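Long-range contacts in putative lipoprotein (Bacteroides ovatus, PDB 3OQQ), which is of unknown function but is probably an extracellular, lipid-anchored protein, and binds calcium ions: residues N52-E58 with E94-L98; P190-V196 with N334-N340; F254-T258 with I269-G273. One frame throughout, in Å; residues are numbered along the deposited sequence.

In the fold
Contacts 2 and 3 belong to one six-stranded antiparallel sheet, while contact 1 lies on the opposite side of the chain's centre, its own centre about 25 Å from that of contact 2. Contact 2 is the most buried: phenylalanines and aliphatic side chains pack on both faces of a bulged backbone ladder. Contact 3, a hairpin, has a leucine-rich face turned inward and a threonine face bridged by water. The two are joined directly, because strands 190-198 and 266-272 are neighbours, with Leu-193 O and Leu-271 N 2.8 Å apart. Contact 1, partly buried, closes before contact 2 opens along the chain and adds to its short backbone ladder an arginine that reaches a turn carbonyl.

Contact 1 of 3, residues N52-E58 with E94-L98; sequences NVPAACE and ETNRL
Val-53 and Arg-97 face each other as an antiparallel hydrogen-bonded pair where strand 46-54 runs out and strand 96-104 starts. Val-53 N donates to Arg-97 O at 3.0 Å, and Arg-97 N returns a bond of 2.9 Å to Val-53 O. One step on, Ala-55 N reaches Thr-95 O at 2.8 Å, arriving from above the plane of that carbonyl.

The tight part lies around these bonds. Asn-52 OD1 presses on Asn-96 CB at 3.2 Å, with the two amide planes 82° apart. Asparagine suits the place because its amide can bond beyond the strand pair, here from Asn-52 ND2 to Ile-327 O of helix 314-328 and, weakly, from Asn-96 ND2 to Thr-330 OG1 just after it. The branched Val-53 rests on Leu-78 and sets CG2 3.9 Å from Arg-97 CG.

The looser side is the turn. Ala-55 and Ala-56 are small and partly exposed, and a water accepts from Ala-56 N while giving a weak bond to Thr-95 O. Glu-58 is exposed, and its OE2 stays 6.7 Å from Arg-97 NH2, too far for a salt bridge. Arg-97 spans both zones: with CG set between its backbone N and carbonyl carbon (chi1 75°) and an extended chain from CG to NE, it runs past Ala-55 and donates from NH2 to Cys-57 O at 2.6 Å, the bond nearly straight (167°) and in the guanidinium plane. A methionine in its place would probably leave Cys-57 O without this donor and the end of the turn freer to shift.

Pro-54, whose ring restrains phi, opens the turn, and Cys-57 N closes it on Pro-54 O. This is a type I beta turn leaving an antiparallel strand, braced by an arginine from the partner strand.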
ATOM      1  N   ASN A  52       8.533   9.345   3.021  1.00 29.76           N
ATOM      2  CA  ASN A  52       8.445   7.990   3.567  1.00 28.99           C
ATOM      3  C   ASN A  52       9.312   7.145   2.626  1.00 33.57           C
ATOM      4  O   ASN A  52       8.927   6.897   1.476  1.00 35.38           O
ATOM      5  CB  ASN A  52       6.972   7.539   3.657  1.00 25.19           C
ATOM      6  CG  ASN A  52       6.739   6.066   3.925  1.00 42.15           C
ATOM      7  OD1 ASN A  52       7.651   5.244   3.903  1.00 38.48           O
ATOM      8  ND2 ASN A  52       5.493   5.687   4.163  1.00 31.23           N
ATOM      9  N   VAL A  53      10.509   6.779   3.080  1.00 27.88           N
ATOM     10  CA  VAL A  53      11.492   6.099   2.238  1.00 27.53           C
ATOM     11  C   VAL A  53      11.821   4.670   2.726  1.00 31.97           C
ATOM     12  O   VAL A  53      11.659   4.429   3.919  1.00 32.38           O
ATOM     13  CB  VAL A  53      12.812   6.951   2.158  1.00 31.80           C
ATOM     14  CG1 VAL A  53      12.547   8.335   1.598  1.00 31.69           C
ATOM     15  CG2 VAL A  53      13.540   7.051   3.509  1.00 32.14           C
ATOM     16  N   PRO A  54      12.431   3.775   1.883  1.00 27.90           N
ATOM     17  CA  PRO A  54      12.891   2.464   2.396  1.00 27.13           C
ATOM     18  C   PRO A  54      13.846   2.641   3.586  1.00 33.60           C
ATOM     19  O   PRO A  54      14.615   3.603   3.606  1.00 31.44           O
ATOM     20  CB  PRO A  54      13.600   1.842   1.182  1.00 28.19           C
ATOM     21  CG  PRO A  54      12.963   2.501  -0.005  1.00 31.65           C
ATOM     22  CD  PRO A  54      12.733   3.909   0.437  1.00 28.29           C
ATOM     23  N   ALA A  55      13.736   1.777   4.623  1.00 33.02           N
ATOM     24  CA  ALA A  55      14.525   1.928   5.858  1.00 34.07           C
ATOM     25  C   ALA A  55      16.037   2.051   5.606  1.00 37.55           C
ATOM     26  O   ALA A  55      16.659   2.921   6.204  1.00 36.25           O
ATOM     27  CB  ALA A  55      14.243   0.785   6.819  1.00 34.91           C
ATOM     28  N   ALA A  56      16.600   1.251   4.668  1.00 35.08           N
ATOM     29  CA  ALA A  56      18.039   1.236   4.331  1.00 34.65           C
ATOM     30  C   ALA A  56      18.498   2.452   3.485  1.00 38.30           C
ATOM     31  O   ALA A  56      19.705   2.680   3.351  1.00 39.45           O
ATOM     32  CB  ALA A  56      18.382  -0.055   3.593  1.00 34.61           C
ATOM     33  N   CYS A  57      17.547   3.237   2.953  1.00 33.56           N
ATOM     34  CA  CYS A  57      17.789   4.364   2.060  1.00 33.56           C
ATOM     35  C   CYS A  57      18.525   5.492   2.745  1.00 38.80           C
ATOM     36  O   CYS A  57      18.063   6.007   3.763  1.00 39.90           O
ATOM     37  CB  CYS A  57      16.478   4.852   1.445  1.00 33.55           C
ATOM     38  SG  CYS A  57      16.690   6.002   0.062  1.00 37.49           S
ATOM     39  N   GLU A  58      19.642   5.919   2.145  1.00 35.11           N
ATOM     40  CA  GLU A  58      20.463   7.016   2.664  1.00 36.31           C
ATOM     41  C   GLU A  58      20.509   8.213   1.718  1.00 38.41           C
ATOM     42  O   GLU A  58      20.898   9.303   2.139  1.00 40.31           O
ATOM     43  CB  GLU A  58      21.893   6.530   2.937  1.00 38.68           C
ATOM     44  CG  GLU A  58      21.964   5.545   4.087  1.00 54.02           C
ATOM     45  CD  GLU A  58      23.313   4.898   4.311  1.00 81.79           C
ATOM     46  OE1 GLU A  58      23.992   4.555   3.316  1.00 74.21           O
ATOM     47  OE2 GLU A  58      23.667   4.689   5.494  1.00 83.01           O
ATOM     48  N   GLU A  94       8.683  -2.560  10.271  1.00 22.07           N
ATOM     49  CA  GLU A  94       8.667  -1.498   9.248  1.00 22.02           C
ATOM     50  C   GLU A  94       9.825  -1.701   8.277  1.00 26.90           C
ATOM     51  O   GLU A  94      10.950  -1.922   8.734  1.00 26.63           O
ATOM     52  CB  GLU A  94       8.831  -0.096   9.902  1.00 24.40           C
ATOM     53  CG  GLU A  94       7.763   0.295  10.911  1.00 34.55           C
ATOM     54  CD  GLU A  94       8.068  -0.034  12.360  1.00 46.56           C
ATOM     55  OE1 GLU A  94       9.036  -0.783  12.641  1.00 32.66           O
ATOM     56  OE2 GLU A  94       7.289   0.430  13.220  1.00 36.42           O
ATOM     57  N   THR A  95       9.570  -1.634   6.956  1.00 23.61           N
ATOM     58  CA  THR A  95      10.646  -1.712   5.954  1.00 25.30           C
ATOM     59  C   THR A  95      10.883  -0.297   5.423  1.00 34.83           C
ATOM     60  O   THR A  95      11.623  -0.100   4.460  1.00 38.04           O
ATOM     61  CB  THR A  95      10.347  -2.700   4.835  1.00 27.34           C
ATOM     62  OG1 THR A  95       9.071  -2.397   4.255  1.00 24.29           O
ATOM     63  CG2 THR A  95      10.420  -4.133   5.291  1.00 24.61           C
ATOM     64  N   ASN A  96      10.253   0.690   6.072  1.00 30.35           N
ATOM     65  CA  ASN A  96      10.367   2.091   5.706  1.00 29.83           C
ATOM     66  C   ASN A  96      10.740   2.928   6.925  1.00 35.77           C
ATOM     67  O   ASN A  96      10.776   2.403   8.035  1.00 37.10           O
ATOM     68  CB  ASN A  96       9.063   2.586   5.076  1.00 27.74           C
ATOM     69  CG  ASN A  96       7.795   2.365   5.895  1.00 58.05           C
ATOM     70  OD1 ASN A  96       7.794   2.339   7.130  1.00 40.63           O
ATOM     71  ND2 ASN A  96       6.670   2.202   5.208  1.00 60.47           N
ATOM     72  N   ARG A  97      10.999   4.226   6.717  1.00 31.64           N
ATOM     73  CA  ARG A  97      11.324   5.203   7.756  1.00 31.15           C
ATOM     74  C   ARG A  97      11.002   6.617   7.245  1.00 35.91           C
ATOM     75  O   ARG A  97      10.862   6.816   6.033  1.00 34.68           O
ATOM     76  CB  ARG A  97      12.805   5.089   8.164  1.00 28.47           C
ATOM     77  CG  ARG A  97      13.783   5.671   7.142  1.00 36.32           C
ATOM     78  CD  ARG A  97      15.218   5.611   7.605  1.00 42.74           C
ATOM     79  NE  ARG A  97      16.125   6.121   6.579  1.00 45.06           N
ATOM     80  CZ  ARG A  97      16.809   7.253   6.686  1.00 59.70           C
ATOM     81  NH1 ARG A  97      16.720   7.989   7.786  1.00 47.91           N
ATOM     82  NH2 ARG A  97      17.606   7.648   5.706  1.00 51.83           N
ATOM     83  N   LEU A  98      10.889   7.588   8.161  1.00 33.76           N
ATOM     84  CA  LEU A  98      10.698   8.995   7.818  1.00 33.53           C
ATOM     85  C   LEU A  98      12.050   9.635   7.630  1.00 37.36           C
ATOM     86  O   LEU A  98      12.977   9.399   8.419  1.00 35.17           O
ATOM     87  CB  LEU A  98       9.923   9.762   8.899  1.00 34.19           C
ATOM     88  CG  LEU A  98       8.424   9.616   8.913  1.00 39.03           C
ATOM     89  CD1 LEU A  98       7.840  10.360  10.101  1.00 39.33           C
ATOM     90  CD2 LEU A  98       7.795  10.066   7.595  1.00 41.56           C
TER
HETATM   91  O   HOH W   1      14.721  -1.063   3.576  1.00 34.75           O

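Contact 2 of 3, residues P190-V196 with N334-N340; sequences PTVLGVV and NFFIKVN
Pro-190 to Val-196 and Asn-334 to Val-339 run antiparallel, their axes at 161°, and the ladder is interrupted by a classic beta bulge in which Thr-191 and Val-192 both face Lys-338. Lys-338 O therefore accepts two bonds from the same face of its carbonyl plane, from Thr-191 N at 2.9 Å and Val-192 N at 3.1 Å.

Beyond the bulge the pairing is regular, and Gly-194 suits its place because the Phe-336 ring lies over it. Gly-194 CA stands 4.1 Å from the centroid of the Phe-336 ring, only 13° off the normal, a CH-pi contact; a beta carbon would collide with CZ. In Phe-336, CG lies between the backbone N and the carbonyl carbon (chi1 64°), which turns the ring back across the strand pair, where Val-196 CG2 meets its CE1 at 3.8 Å, the two side chains crossing at about a right angle. On the other face, Val-195 CG2 sits 3.9 Å from the centroid of the Phe-335 ring, over its flat side. Leu-193 CB and Ile-337 CG2, 4.1 Å apart, continue this apolar row. Val-192 CB packs beside Lys-338 CB at 3.7 Å, while the lysine's NZ leads off to a triethylene glycol, probably from the crystallisation liquor.

The face carrying Leu-193, Val-195, Phe-335 and Ile-337 lies against strands 150-161 and 173-184, consistent with two sheets packed face to face. On the other face His-346 stacks on Phe-336 and bonds Asn-334 OD1. Within the sheet, strand 266-272 flanks 190-198, and strand 343-346 lies beyond 333-339.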
ATOM      1  N   PRO A 190      -9.272 -17.545   3.078  1.00 17.63           N
ATOM      2  CA  PRO A 190      -9.344 -16.066   2.938  1.00 16.95           C
ATOM      3  C   PRO A 190     -10.470 -15.644   1.986  1.00 21.70           C
ATOM      4  O   PRO A 190     -10.694 -16.288   0.973  1.00 20.55           O
ATOM      5  CB  PRO A 190      -7.972 -15.686   2.369  1.00 17.68           C
ATOM      6  CG  PRO A 190      -7.075 -16.831   2.713  1.00 23.22           C
ATOM      7  CD  PRO A 190      -7.955 -18.054   2.641  1.00 19.17           C
ATOM      8  N   THR A 191     -11.202 -14.588   2.335  1.00 20.49           N
ATOM      9  CA  THR A 191     -12.335 -14.137   1.537  1.00 19.81           C
ATOM     10  C   THR A 191     -12.221 -12.661   1.165  1.00 21.28           C
ATOM     11  O   THR A 191     -12.753 -12.261   0.137  1.00 19.81           O
ATOM     12  CB  THR A 191     -13.646 -14.375   2.309  1.00 26.21           C
ATOM     13  OG1 THR A 191     -13.536 -13.768   3.595  1.00 24.07           O
ATOM     14  CG2 THR A 191     -13.985 -15.869   2.473  1.00 26.18           C
ATOM     15  N   VAL A 192     -11.616 -11.846   2.044  1.00 16.37           N
ATOM     16  CA  VAL A 192     -11.544 -10.393   1.867  1.00 15.09           C
ATOM     17  C   VAL A 192     -10.144  -9.870   2.170  1.00 17.89           C
ATOM     18  O   VAL A 192      -9.442 -10.434   3.003  1.00 18.45           O
ATOM     19  CB  VAL A 192     -12.587  -9.654   2.791  1.00 18.48           C
ATOM     20  CG1 VAL A 192     -12.594  -8.140   2.543  1.00 16.64           C
ATOM     21  CG2 VAL A 192     -14.007 -10.217   2.650  1.00 18.90           C
ATOM     22  N   LEU A 193      -9.753  -8.782   1.480  1.00 14.37           N
ATOM     23  CA  LEU A 193      -8.586  -7.955   1.763  1.00 13.63           C
ATOM     24  C   LEU A 193      -9.111  -6.531   1.883  1.00 19.97           C
ATOM     25  O   LEU A 193     -10.161  -6.208   1.327  1.00 20.47           O
ATOM     26  CB  LEU A 193      -7.433  -8.079   0.769  1.00 11.95           C
ATOM     27  CG  LEU A 193      -7.595  -7.590  -0.668  1.00 15.27           C
ATOM     28  CD1 LEU A 193      -7.255  -6.130  -0.801  1.00 15.94           C
ATOM     29  CD2 LEU A 193      -6.663  -8.349  -1.567  1.00 14.45           C
ATOM     30  N   GLY A 194      -8.424  -5.698   2.625  1.00 16.44           N
ATOM     31  CA  GLY A 194      -8.880  -4.323   2.772  1.00 16.43           C
ATOM     32  C   GLY A 194      -7.881  -3.418   3.446  1.00 22.00           C
ATOM     33  O   GLY A 194      -6.767  -3.831   3.794  1.00 20.46           O
ATOM     34  N   VAL A 195      -8.303  -2.179   3.671  1.00 19.43           N
ATOM     35  CA  VAL A 195      -7.454  -1.193   4.321  1.00 18.81           C
ATOM     36  C   VAL A 195      -8.349  -0.189   5.011  1.00 20.37           C
ATOM     37  O   VAL A 195      -9.435   0.116   4.543  1.00 18.23           O
ATOM     38  CB  VAL A 195      -6.442  -0.495   3.322  1.00 22.07           C
ATOM     39  CG1 VAL A 195      -7.153   0.320   2.235  1.00 21.43           C
ATOM     40  CG2 VAL A 195      -5.408   0.371   4.059  1.00 22.05           C
ATOM     41  N   VAL A 196      -7.894   0.276   6.141  1.00 16.77           N
ATOM     42  CA  VAL A 196      -8.472   1.393   6.847  1.00 17.29           C
ATOM     43  C   VAL A 196      -7.526   2.553   6.563  1.00 23.35           C
ATOM     44  O   VAL A 196      -6.330   2.437   6.847  1.00 22.01           O
ATOM     45  CB  VAL A 196      -8.632   1.170   8.374  1.00 19.89           C
ATOM     46  CG1 VAL A 196      -9.123   2.450   9.037  1.00 20.90           C
ATOM     47  CG2 VAL A 196      -9.542  -0.016   8.698  1.00 18.43           C
ATOM     48  N   ASN A 334      -3.751   0.965   7.603  1.00 19.39           N
ATOM     49  CA  ASN A 334      -4.114  -0.197   8.385  1.00 19.33           C
ATOM     50  C   ASN A 334      -4.713  -1.292   7.484  1.00 21.00           C
ATOM     51  O   ASN A 334      -5.926  -1.453   7.398  1.00 18.25           O
ATOM     52  CB  ASN A 334      -5.056   0.194   9.546  1.00 18.85           C
ATOM     53  CG  ASN A 334      -5.378  -0.964  10.455  1.00 24.37           C
ATOM     54  OD1 ASN A 334      -4.857  -2.057  10.292  1.00 15.96           O
ATOM     55  ND2 ASN A 334      -6.236  -0.765  11.418  1.00 20.56           N
ATOM     56  N   PHE A 335      -3.823  -2.057   6.848  1.00 17.87           N
ATOM     57  CA  PHE A 335      -4.172  -3.174   5.980  1.00 16.47           C
ATOM     58  C   PHE A 335      -4.707  -4.362   6.786  1.00 20.48           C
ATOM     59  O   PHE A 335      -4.317  -4.568   7.936  1.00 20.18           O
ATOM     60  CB  PHE A 335      -2.940  -3.617   5.159  1.00 16.48           C
ATOM     61  CG  PHE A 335      -2.517  -2.567   4.171  1.00 16.28           C
ATOM     62  CD1 PHE A 335      -3.287  -2.295   3.048  1.00 16.84           C
ATOM     63  CD2 PHE A 335      -1.349  -1.843   4.361  1.00 18.12           C
ATOM     64  CE1 PHE A 335      -2.905  -1.298   2.143  1.00 17.05           C
ATOM     65  CE2 PHE A 335      -0.943  -0.882   3.423  1.00 19.62           C
ATOM     66  CZ  PHE A 335      -1.734  -0.600   2.339  1.00 16.24           C
ATOM     67  N   PHE A 336      -5.595  -5.144   6.170  1.00 16.01           N
ATOM     68  CA  PHE A 336      -6.186  -6.308   6.835  1.00 14.44           C
ATOM     69  C   PHE A 336      -6.746  -7.279   5.823  1.00 17.38           C
ATOM     70  O   PHE A 336      -6.944  -6.932   4.653  1.00 14.95           O
ATOM     71  CB  PHE A 336      -7.322  -5.892   7.836  1.00 14.98           C
ATOM     72  CG  PHE A 336      -8.562  -5.230   7.258  1.00 15.95           C
ATOM     73  CD1 PHE A 336      -8.630  -3.848   7.111  1.00 18.69           C
ATOM     74  CD2 PHE A 336      -9.673  -5.988   6.900  1.00 17.22           C
ATOM     75  CE1 PHE A 336      -9.777  -3.236   6.602  1.00 19.76           C
ATOM     76  CE2 PHE A 336     -10.824  -5.376   6.395  1.00 20.32           C
ATOM     77  CZ  PHE A 336     -10.863  -4.006   6.230  1.00 19.54           C
ATOM     78  N   ILE A 337      -7.050  -8.489   6.312  1.00 14.56           N
ATOM     79  CA  ILE A 337      -7.739  -9.517   5.573  1.00 14.58           C
ATOM     80  C   ILE A 337      -8.886 -10.079   6.428  1.00 21.41           C
ATOM     81  O   ILE A 337      -8.887  -9.937   7.661  1.00 20.79           O
ATOM     82  CB  ILE A 337      -6.828 -10.650   5.042  1.00 17.65           C
ATOM     83  CG1 ILE A 337      -6.116 -11.445   6.200  1.00 18.86           C
ATOM     84  CG2 ILE A 337      -5.862 -10.101   3.973  1.00 15.97           C
ATOM     85  CD1 ILE A 337      -5.807 -12.812   5.901  1.00 19.65           C
ATOM     86  N   LYS A 338      -9.873 -10.689   5.751  1.00 17.55           N
ATOM     87  CA  LYS A 338     -10.928 -11.451   6.401  1.00 17.78           C
ATOM     88  C   LYS A 338     -10.913 -12.867   5.866  1.00 21.62           C
ATOM     89  O   LYS A 338     -10.546 -13.116   4.709  1.00 20.01           O
ATOM     90  CB  LYS A 338     -12.326 -10.848   6.244  1.00 18.61           C
ATOM     91  CG  LYS A 338     -12.543  -9.537   6.949  1.00 19.34           C
ATOM     92  CD  LYS A 338     -14.023  -9.414   7.286  1.00 28.12           C
ATOM     93  CE  LYS A 338     -14.609  -8.153   6.765  1.00 39.68           C
ATOM     94  NZ  LYS A 338     -16.027  -8.016   7.196  1.00 37.62           N
ATOM     95  N   VAL A 339     -11.253 -13.801   6.742  1.00 19.74           N
ATOM     96  CA  VAL A 339     -11.337 -15.213   6.395  1.00 21.04           C
ATOM     97  C   VAL A 339     -12.776 -15.640   6.599  1.00 26.91           C
ATOM     98  O   VAL A 339     -13.522 -14.964   7.331  1.00 25.89           O
ATOM     99  CB  VAL A 339     -10.322 -16.087   7.183  1.00 25.23           C
ATOM    100  CG1 VAL A 339      -8.889 -15.578   6.982  1.00 24.65           C
ATOM    101  CG2 VAL A 339     -10.675 -16.160   8.661  1.00 24.68           C
ATOM    102  N   ASN A 340     -13.185 -16.718   5.912  1.00 25.60           N
ATOM    103  CA  ASN A 340     -14.533 -17.283   5.972  1.00 26.39           C
ATOM    104  C   ASN A 340     -15.064 -17.280   7.406  1.00 33.69           C
ATOM    105  O   ASN A 340     -14.407 -17.789   8.305  1.00 32.61           O
ATOM    106  CB  ASN A 340     -14.505 -18.707   5.419  1.00 28.73           C
ATOM    107  CG  ASN A 340     -15.864 -19.306   5.251  1.00 44.71           C
ATOM    108  OD1 ASN A 340     -16.721 -18.767   4.535  1.00 36.71           O
ATOM    109  ND2 ASN A 340     -16.100 -20.393   5.960  1.00 35.66           N
TER

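Contact 3 of 3, residues F254-T258 with I269-G273; sequences FAILT and ITLDG
Phe-254 meets Gly-273 because its chi1 of 78° places CG between the backbone N and the carbonyl carbon, swinging the ring across to the facing strand. Thr-270, with chi1 at 58°, likewise sets OG1 over the strand pair, 3.6 Å from Thr-258 CB. Both belong to a beta hairpin, strand 253-263 followed by strand 266-272, whose antiparallel ladder pairs Ile-256 with Asp-272 and Thr-258 with Thr-270. The bond from Asp-272 N to Ile-256 O is short and straight (2.8 Å, 179°), and Thr-258 N and Thr-270 O form another at 3.0 Å in the carbonyl plane.

The hairpin has two unlike faces. Leu-257 and Leu-271 turn to the buried one, where they pack on Leu-212 of strand 205-215; Leu-257 CD1 also lies beside Ile-269 CG2 at 3.8 Å. Wholly apolar side chains, with no polar end to satisfy, suit this interior. The other face is partly exposed: the beta-branched Ile-256, Thr-258 and Thr-270, which fit an extended strand, stand there with Asp-272, and the threonine hydroxyls can hold water. Ile-256 and Asp-272 lie side by side, the aliphatic chain running alongside the carboxylate, and Asp-272 OD1 bends back to take a weak bond from Gly-273 N.

Gly-273 ends the pairing. Its backbone angles, with positive phi, would jam a beta carbon against the preceding carbonyl, and such a carbon would also strike Phe-254 O. Instead its CA sits 3.7 Å from the centroid of the Phe-254 ring, over the face, as a CH-pi contact. Toward the other end two waters join the strands. One bridges Thr-258 O and Thr-270 OG1; the other donates to Ile-256 O and is hydrogen-bonded to both hydroxyls, 2.8 Å from Thr-258 OG1 and 2.7 Å from Thr-270 OG1.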
ATOM      1  N   PHE A 254     -16.373 -13.722  -8.717  1.00 20.54           N
ATOM      2  CA  PHE A 254     -16.995 -12.500  -8.223  1.00 19.73           C
ATOM      3  C   PHE A 254     -16.014 -11.592  -7.497  1.00 24.01           C
ATOM      4  O   PHE A 254     -15.009 -12.047  -6.937  1.00 24.19           O
ATOM      5  CB  PHE A 254     -18.198 -12.805  -7.328  1.00 21.88           C
ATOM      6  CG  PHE A 254     -17.926 -13.231  -5.904  1.00 22.97           C
ATOM      7  CD1 PHE A 254     -17.581 -14.553  -5.609  1.00 25.88           C
ATOM      8  CD2 PHE A 254     -18.088 -12.338  -4.852  1.00 23.73           C
ATOM      9  CE1 PHE A 254     -17.388 -14.964  -4.289  1.00 25.42           C
ATOM     10  CE2 PHE A 254     -17.881 -12.747  -3.532  1.00 26.29           C
ATOM     11  CZ  PHE A 254     -17.520 -14.055  -3.263  1.00 24.51           C
ATOM     12  N   ALA A 255     -16.313 -10.295  -7.501  1.00 20.55           N
ATOM     13  CA  ALA A 255     -15.516  -9.306  -6.759  1.00 19.49           C
ATOM     14  C   ALA A 255     -16.467  -8.243  -6.265  1.00 21.84           C
ATOM     15  O   ALA A 255     -17.408  -7.904  -6.978  1.00 20.14           O
ATOM     16  CB  ALA A 255     -14.423  -8.712  -7.642  1.00 19.51           C
ATOM     17  N   ILE A 256     -16.310  -7.814  -5.012  1.00 18.43           N
ATOM     18  CA  ILE A 256     -17.159  -6.773  -4.401  1.00 17.89           C
ATOM     19  C   ILE A 256     -16.243  -5.746  -3.739  1.00 19.95           C
ATOM     20  O   ILE A 256     -15.512  -6.094  -2.807  1.00 17.65           O
ATOM     21  CB  ILE A 256     -18.208  -7.318  -3.386  1.00 21.13           C
ATOM     22  CG1 ILE A 256     -19.035  -8.509  -3.942  1.00 22.39           C
ATOM     23  CG2 ILE A 256     -19.108  -6.178  -2.871  1.00 19.22           C
ATOM     24  CD1 ILE A 256     -19.762  -9.348  -2.856  1.00 30.20           C
ATOM     25  N   LEU A 257     -16.312  -4.489  -4.194  1.00 16.22           N
ATOM     26  CA  LEU A 257     -15.506  -3.415  -3.631  1.00 15.09           C
ATOM     27  C   LEU A 257     -16.410  -2.459  -2.873  1.00 20.30           C
ATOM     28  O   LEU A 257     -17.320  -1.871  -3.451  1.00 19.76           O
ATOM     29  CB  LEU A 257     -14.719  -2.683  -4.732  1.00 14.73           C
ATOM     30  CG  LEU A 257     -13.991  -1.392  -4.368  1.00 16.41           C
ATOM     31  CD1 LEU A 257     -12.934  -1.620  -3.274  1.00 13.44           C
ATOM     32  CD2 LEU A 257     -13.396  -0.797  -5.589  1.00 19.37           C
ATOM     33  N   THR A 258     -16.176  -2.343  -1.559  1.00 17.01           N
ATOM     34  CA  THR A 258     -16.952  -1.467  -0.701  1.00 16.27           C
ATOM     35  C   THR A 258     -16.042  -0.369  -0.193  1.00 20.87           C
ATOM     36  O   THR A 258     -14.942  -0.635   0.283  1.00 19.59           O
ATOM     37  CB  THR A 258     -17.635  -2.251   0.436  1.00 20.95           C
ATOM     38  OG1 THR A 258     -18.385  -3.322  -0.132  1.00 20.19           O
ATOM     39  CG2 THR A 258     -18.574  -1.371   1.282  1.00 16.51           C
ATOM     40  N   ILE A 269     -12.020   0.325   3.270  1.00 20.71           N
ATOM     41  CA  ILE A 269     -12.071  -0.215   1.920  1.00 19.86           C
ATOM     42  C   ILE A 269     -11.913  -1.730   1.956  1.00 23.38           C
ATOM     43  O   ILE A 269     -10.930  -2.228   2.504  1.00 19.77           O
ATOM     44  CB  ILE A 269     -10.962   0.462   1.033  1.00 21.83           C
ATOM     45  CG1 ILE A 269     -11.200   1.995   0.974  1.00 22.02           C
ATOM     46  CG2 ILE A 269     -10.924  -0.146  -0.405  1.00 19.03           C
ATOM     47  CD1 ILE A 269     -10.116   2.818   0.349  1.00 16.55           C
ATOM     48  N   THR A 270     -12.864  -2.464   1.347  1.00 20.48           N
ATOM     49  CA  THR A 270     -12.742  -3.928   1.290  1.00 18.87           C
ATOM     50  C   THR A 270     -12.941  -4.455  -0.136  1.00 21.48           C
ATOM     51  O   THR A 270     -13.822  -3.991  -0.860  1.00 21.41           O
ATOM     52  CB  THR A 270     -13.707  -4.634   2.238  1.00 16.58           C
ATOM     53  OG1 THR A 270     -15.030  -4.248   1.905  1.00 19.94           O
ATOM     54  CG2 THR A 270     -13.419  -4.351   3.716  1.00 15.51           C
ATOM     55  N   LEU A 271     -12.122  -5.446  -0.505  1.00 17.80           N
ATOM     56  CA  LEU A 271     -12.197  -6.192  -1.739  1.00 16.68           C
ATOM     57  C   LEU A 271     -12.551  -7.621  -1.380  1.00 21.86           C
ATOM     58  O   LEU A 271     -11.725  -8.351  -0.822  1.00 22.23           O
ATOM     59  CB  LEU A 271     -10.879  -6.118  -2.523  1.00 15.53           C
ATOM     60  CG  LEU A 271     -10.844  -6.956  -3.825  1.00 16.96           C
ATOM     61  CD1 LEU A 271     -11.952  -6.510  -4.825  1.00 15.56           C
ATOM     62  CD2 LEU A 271      -9.493  -6.885  -4.459  1.00 13.02           C
ATOM     63  N   ASP A 272     -13.810  -7.990  -1.636  1.00 16.76           N
ATOM     64  CA  ASP A 272     -14.371  -9.316  -1.339  1.00 15.01           C
ATOM     65  C   ASP A 272     -14.360 -10.136  -2.635  1.00 22.00           C
ATOM     66  O   ASP A 272     -14.235  -9.543  -3.714  1.00 21.08           O
ATOM     67  CB  ASP A 272     -15.779  -9.100  -0.780  1.00 15.62           C
ATOM     68  CG  ASP A 272     -16.503 -10.258  -0.107  1.00 22.96           C
ATOM     69  OD1 ASP A 272     -15.978 -11.410  -0.143  1.00 22.28           O
ATOM     70  OD2 ASP A 272     -17.587 -10.028   0.419  1.00 23.63           O
ATOM     71  N   GLY A 273     -14.399 -11.471  -2.533  1.00 19.83           N
ATOM     72  CA  GLY A 273     -14.368 -12.337  -3.721  1.00 19.48           C
ATOM     73  C   GLY A 273     -13.110 -13.151  -3.942  1.00 22.03           C
ATOM     74  O   GLY A 273     -12.993 -13.884  -4.946  1.00 21.39           O
TER
HETATM   75  O   HOH W   2     -16.520  -5.410  -0.068  1.00 21.76           O
HETATM   76  O   HOH W   3     -15.543  -1.596   3.364  1.00 28.54           O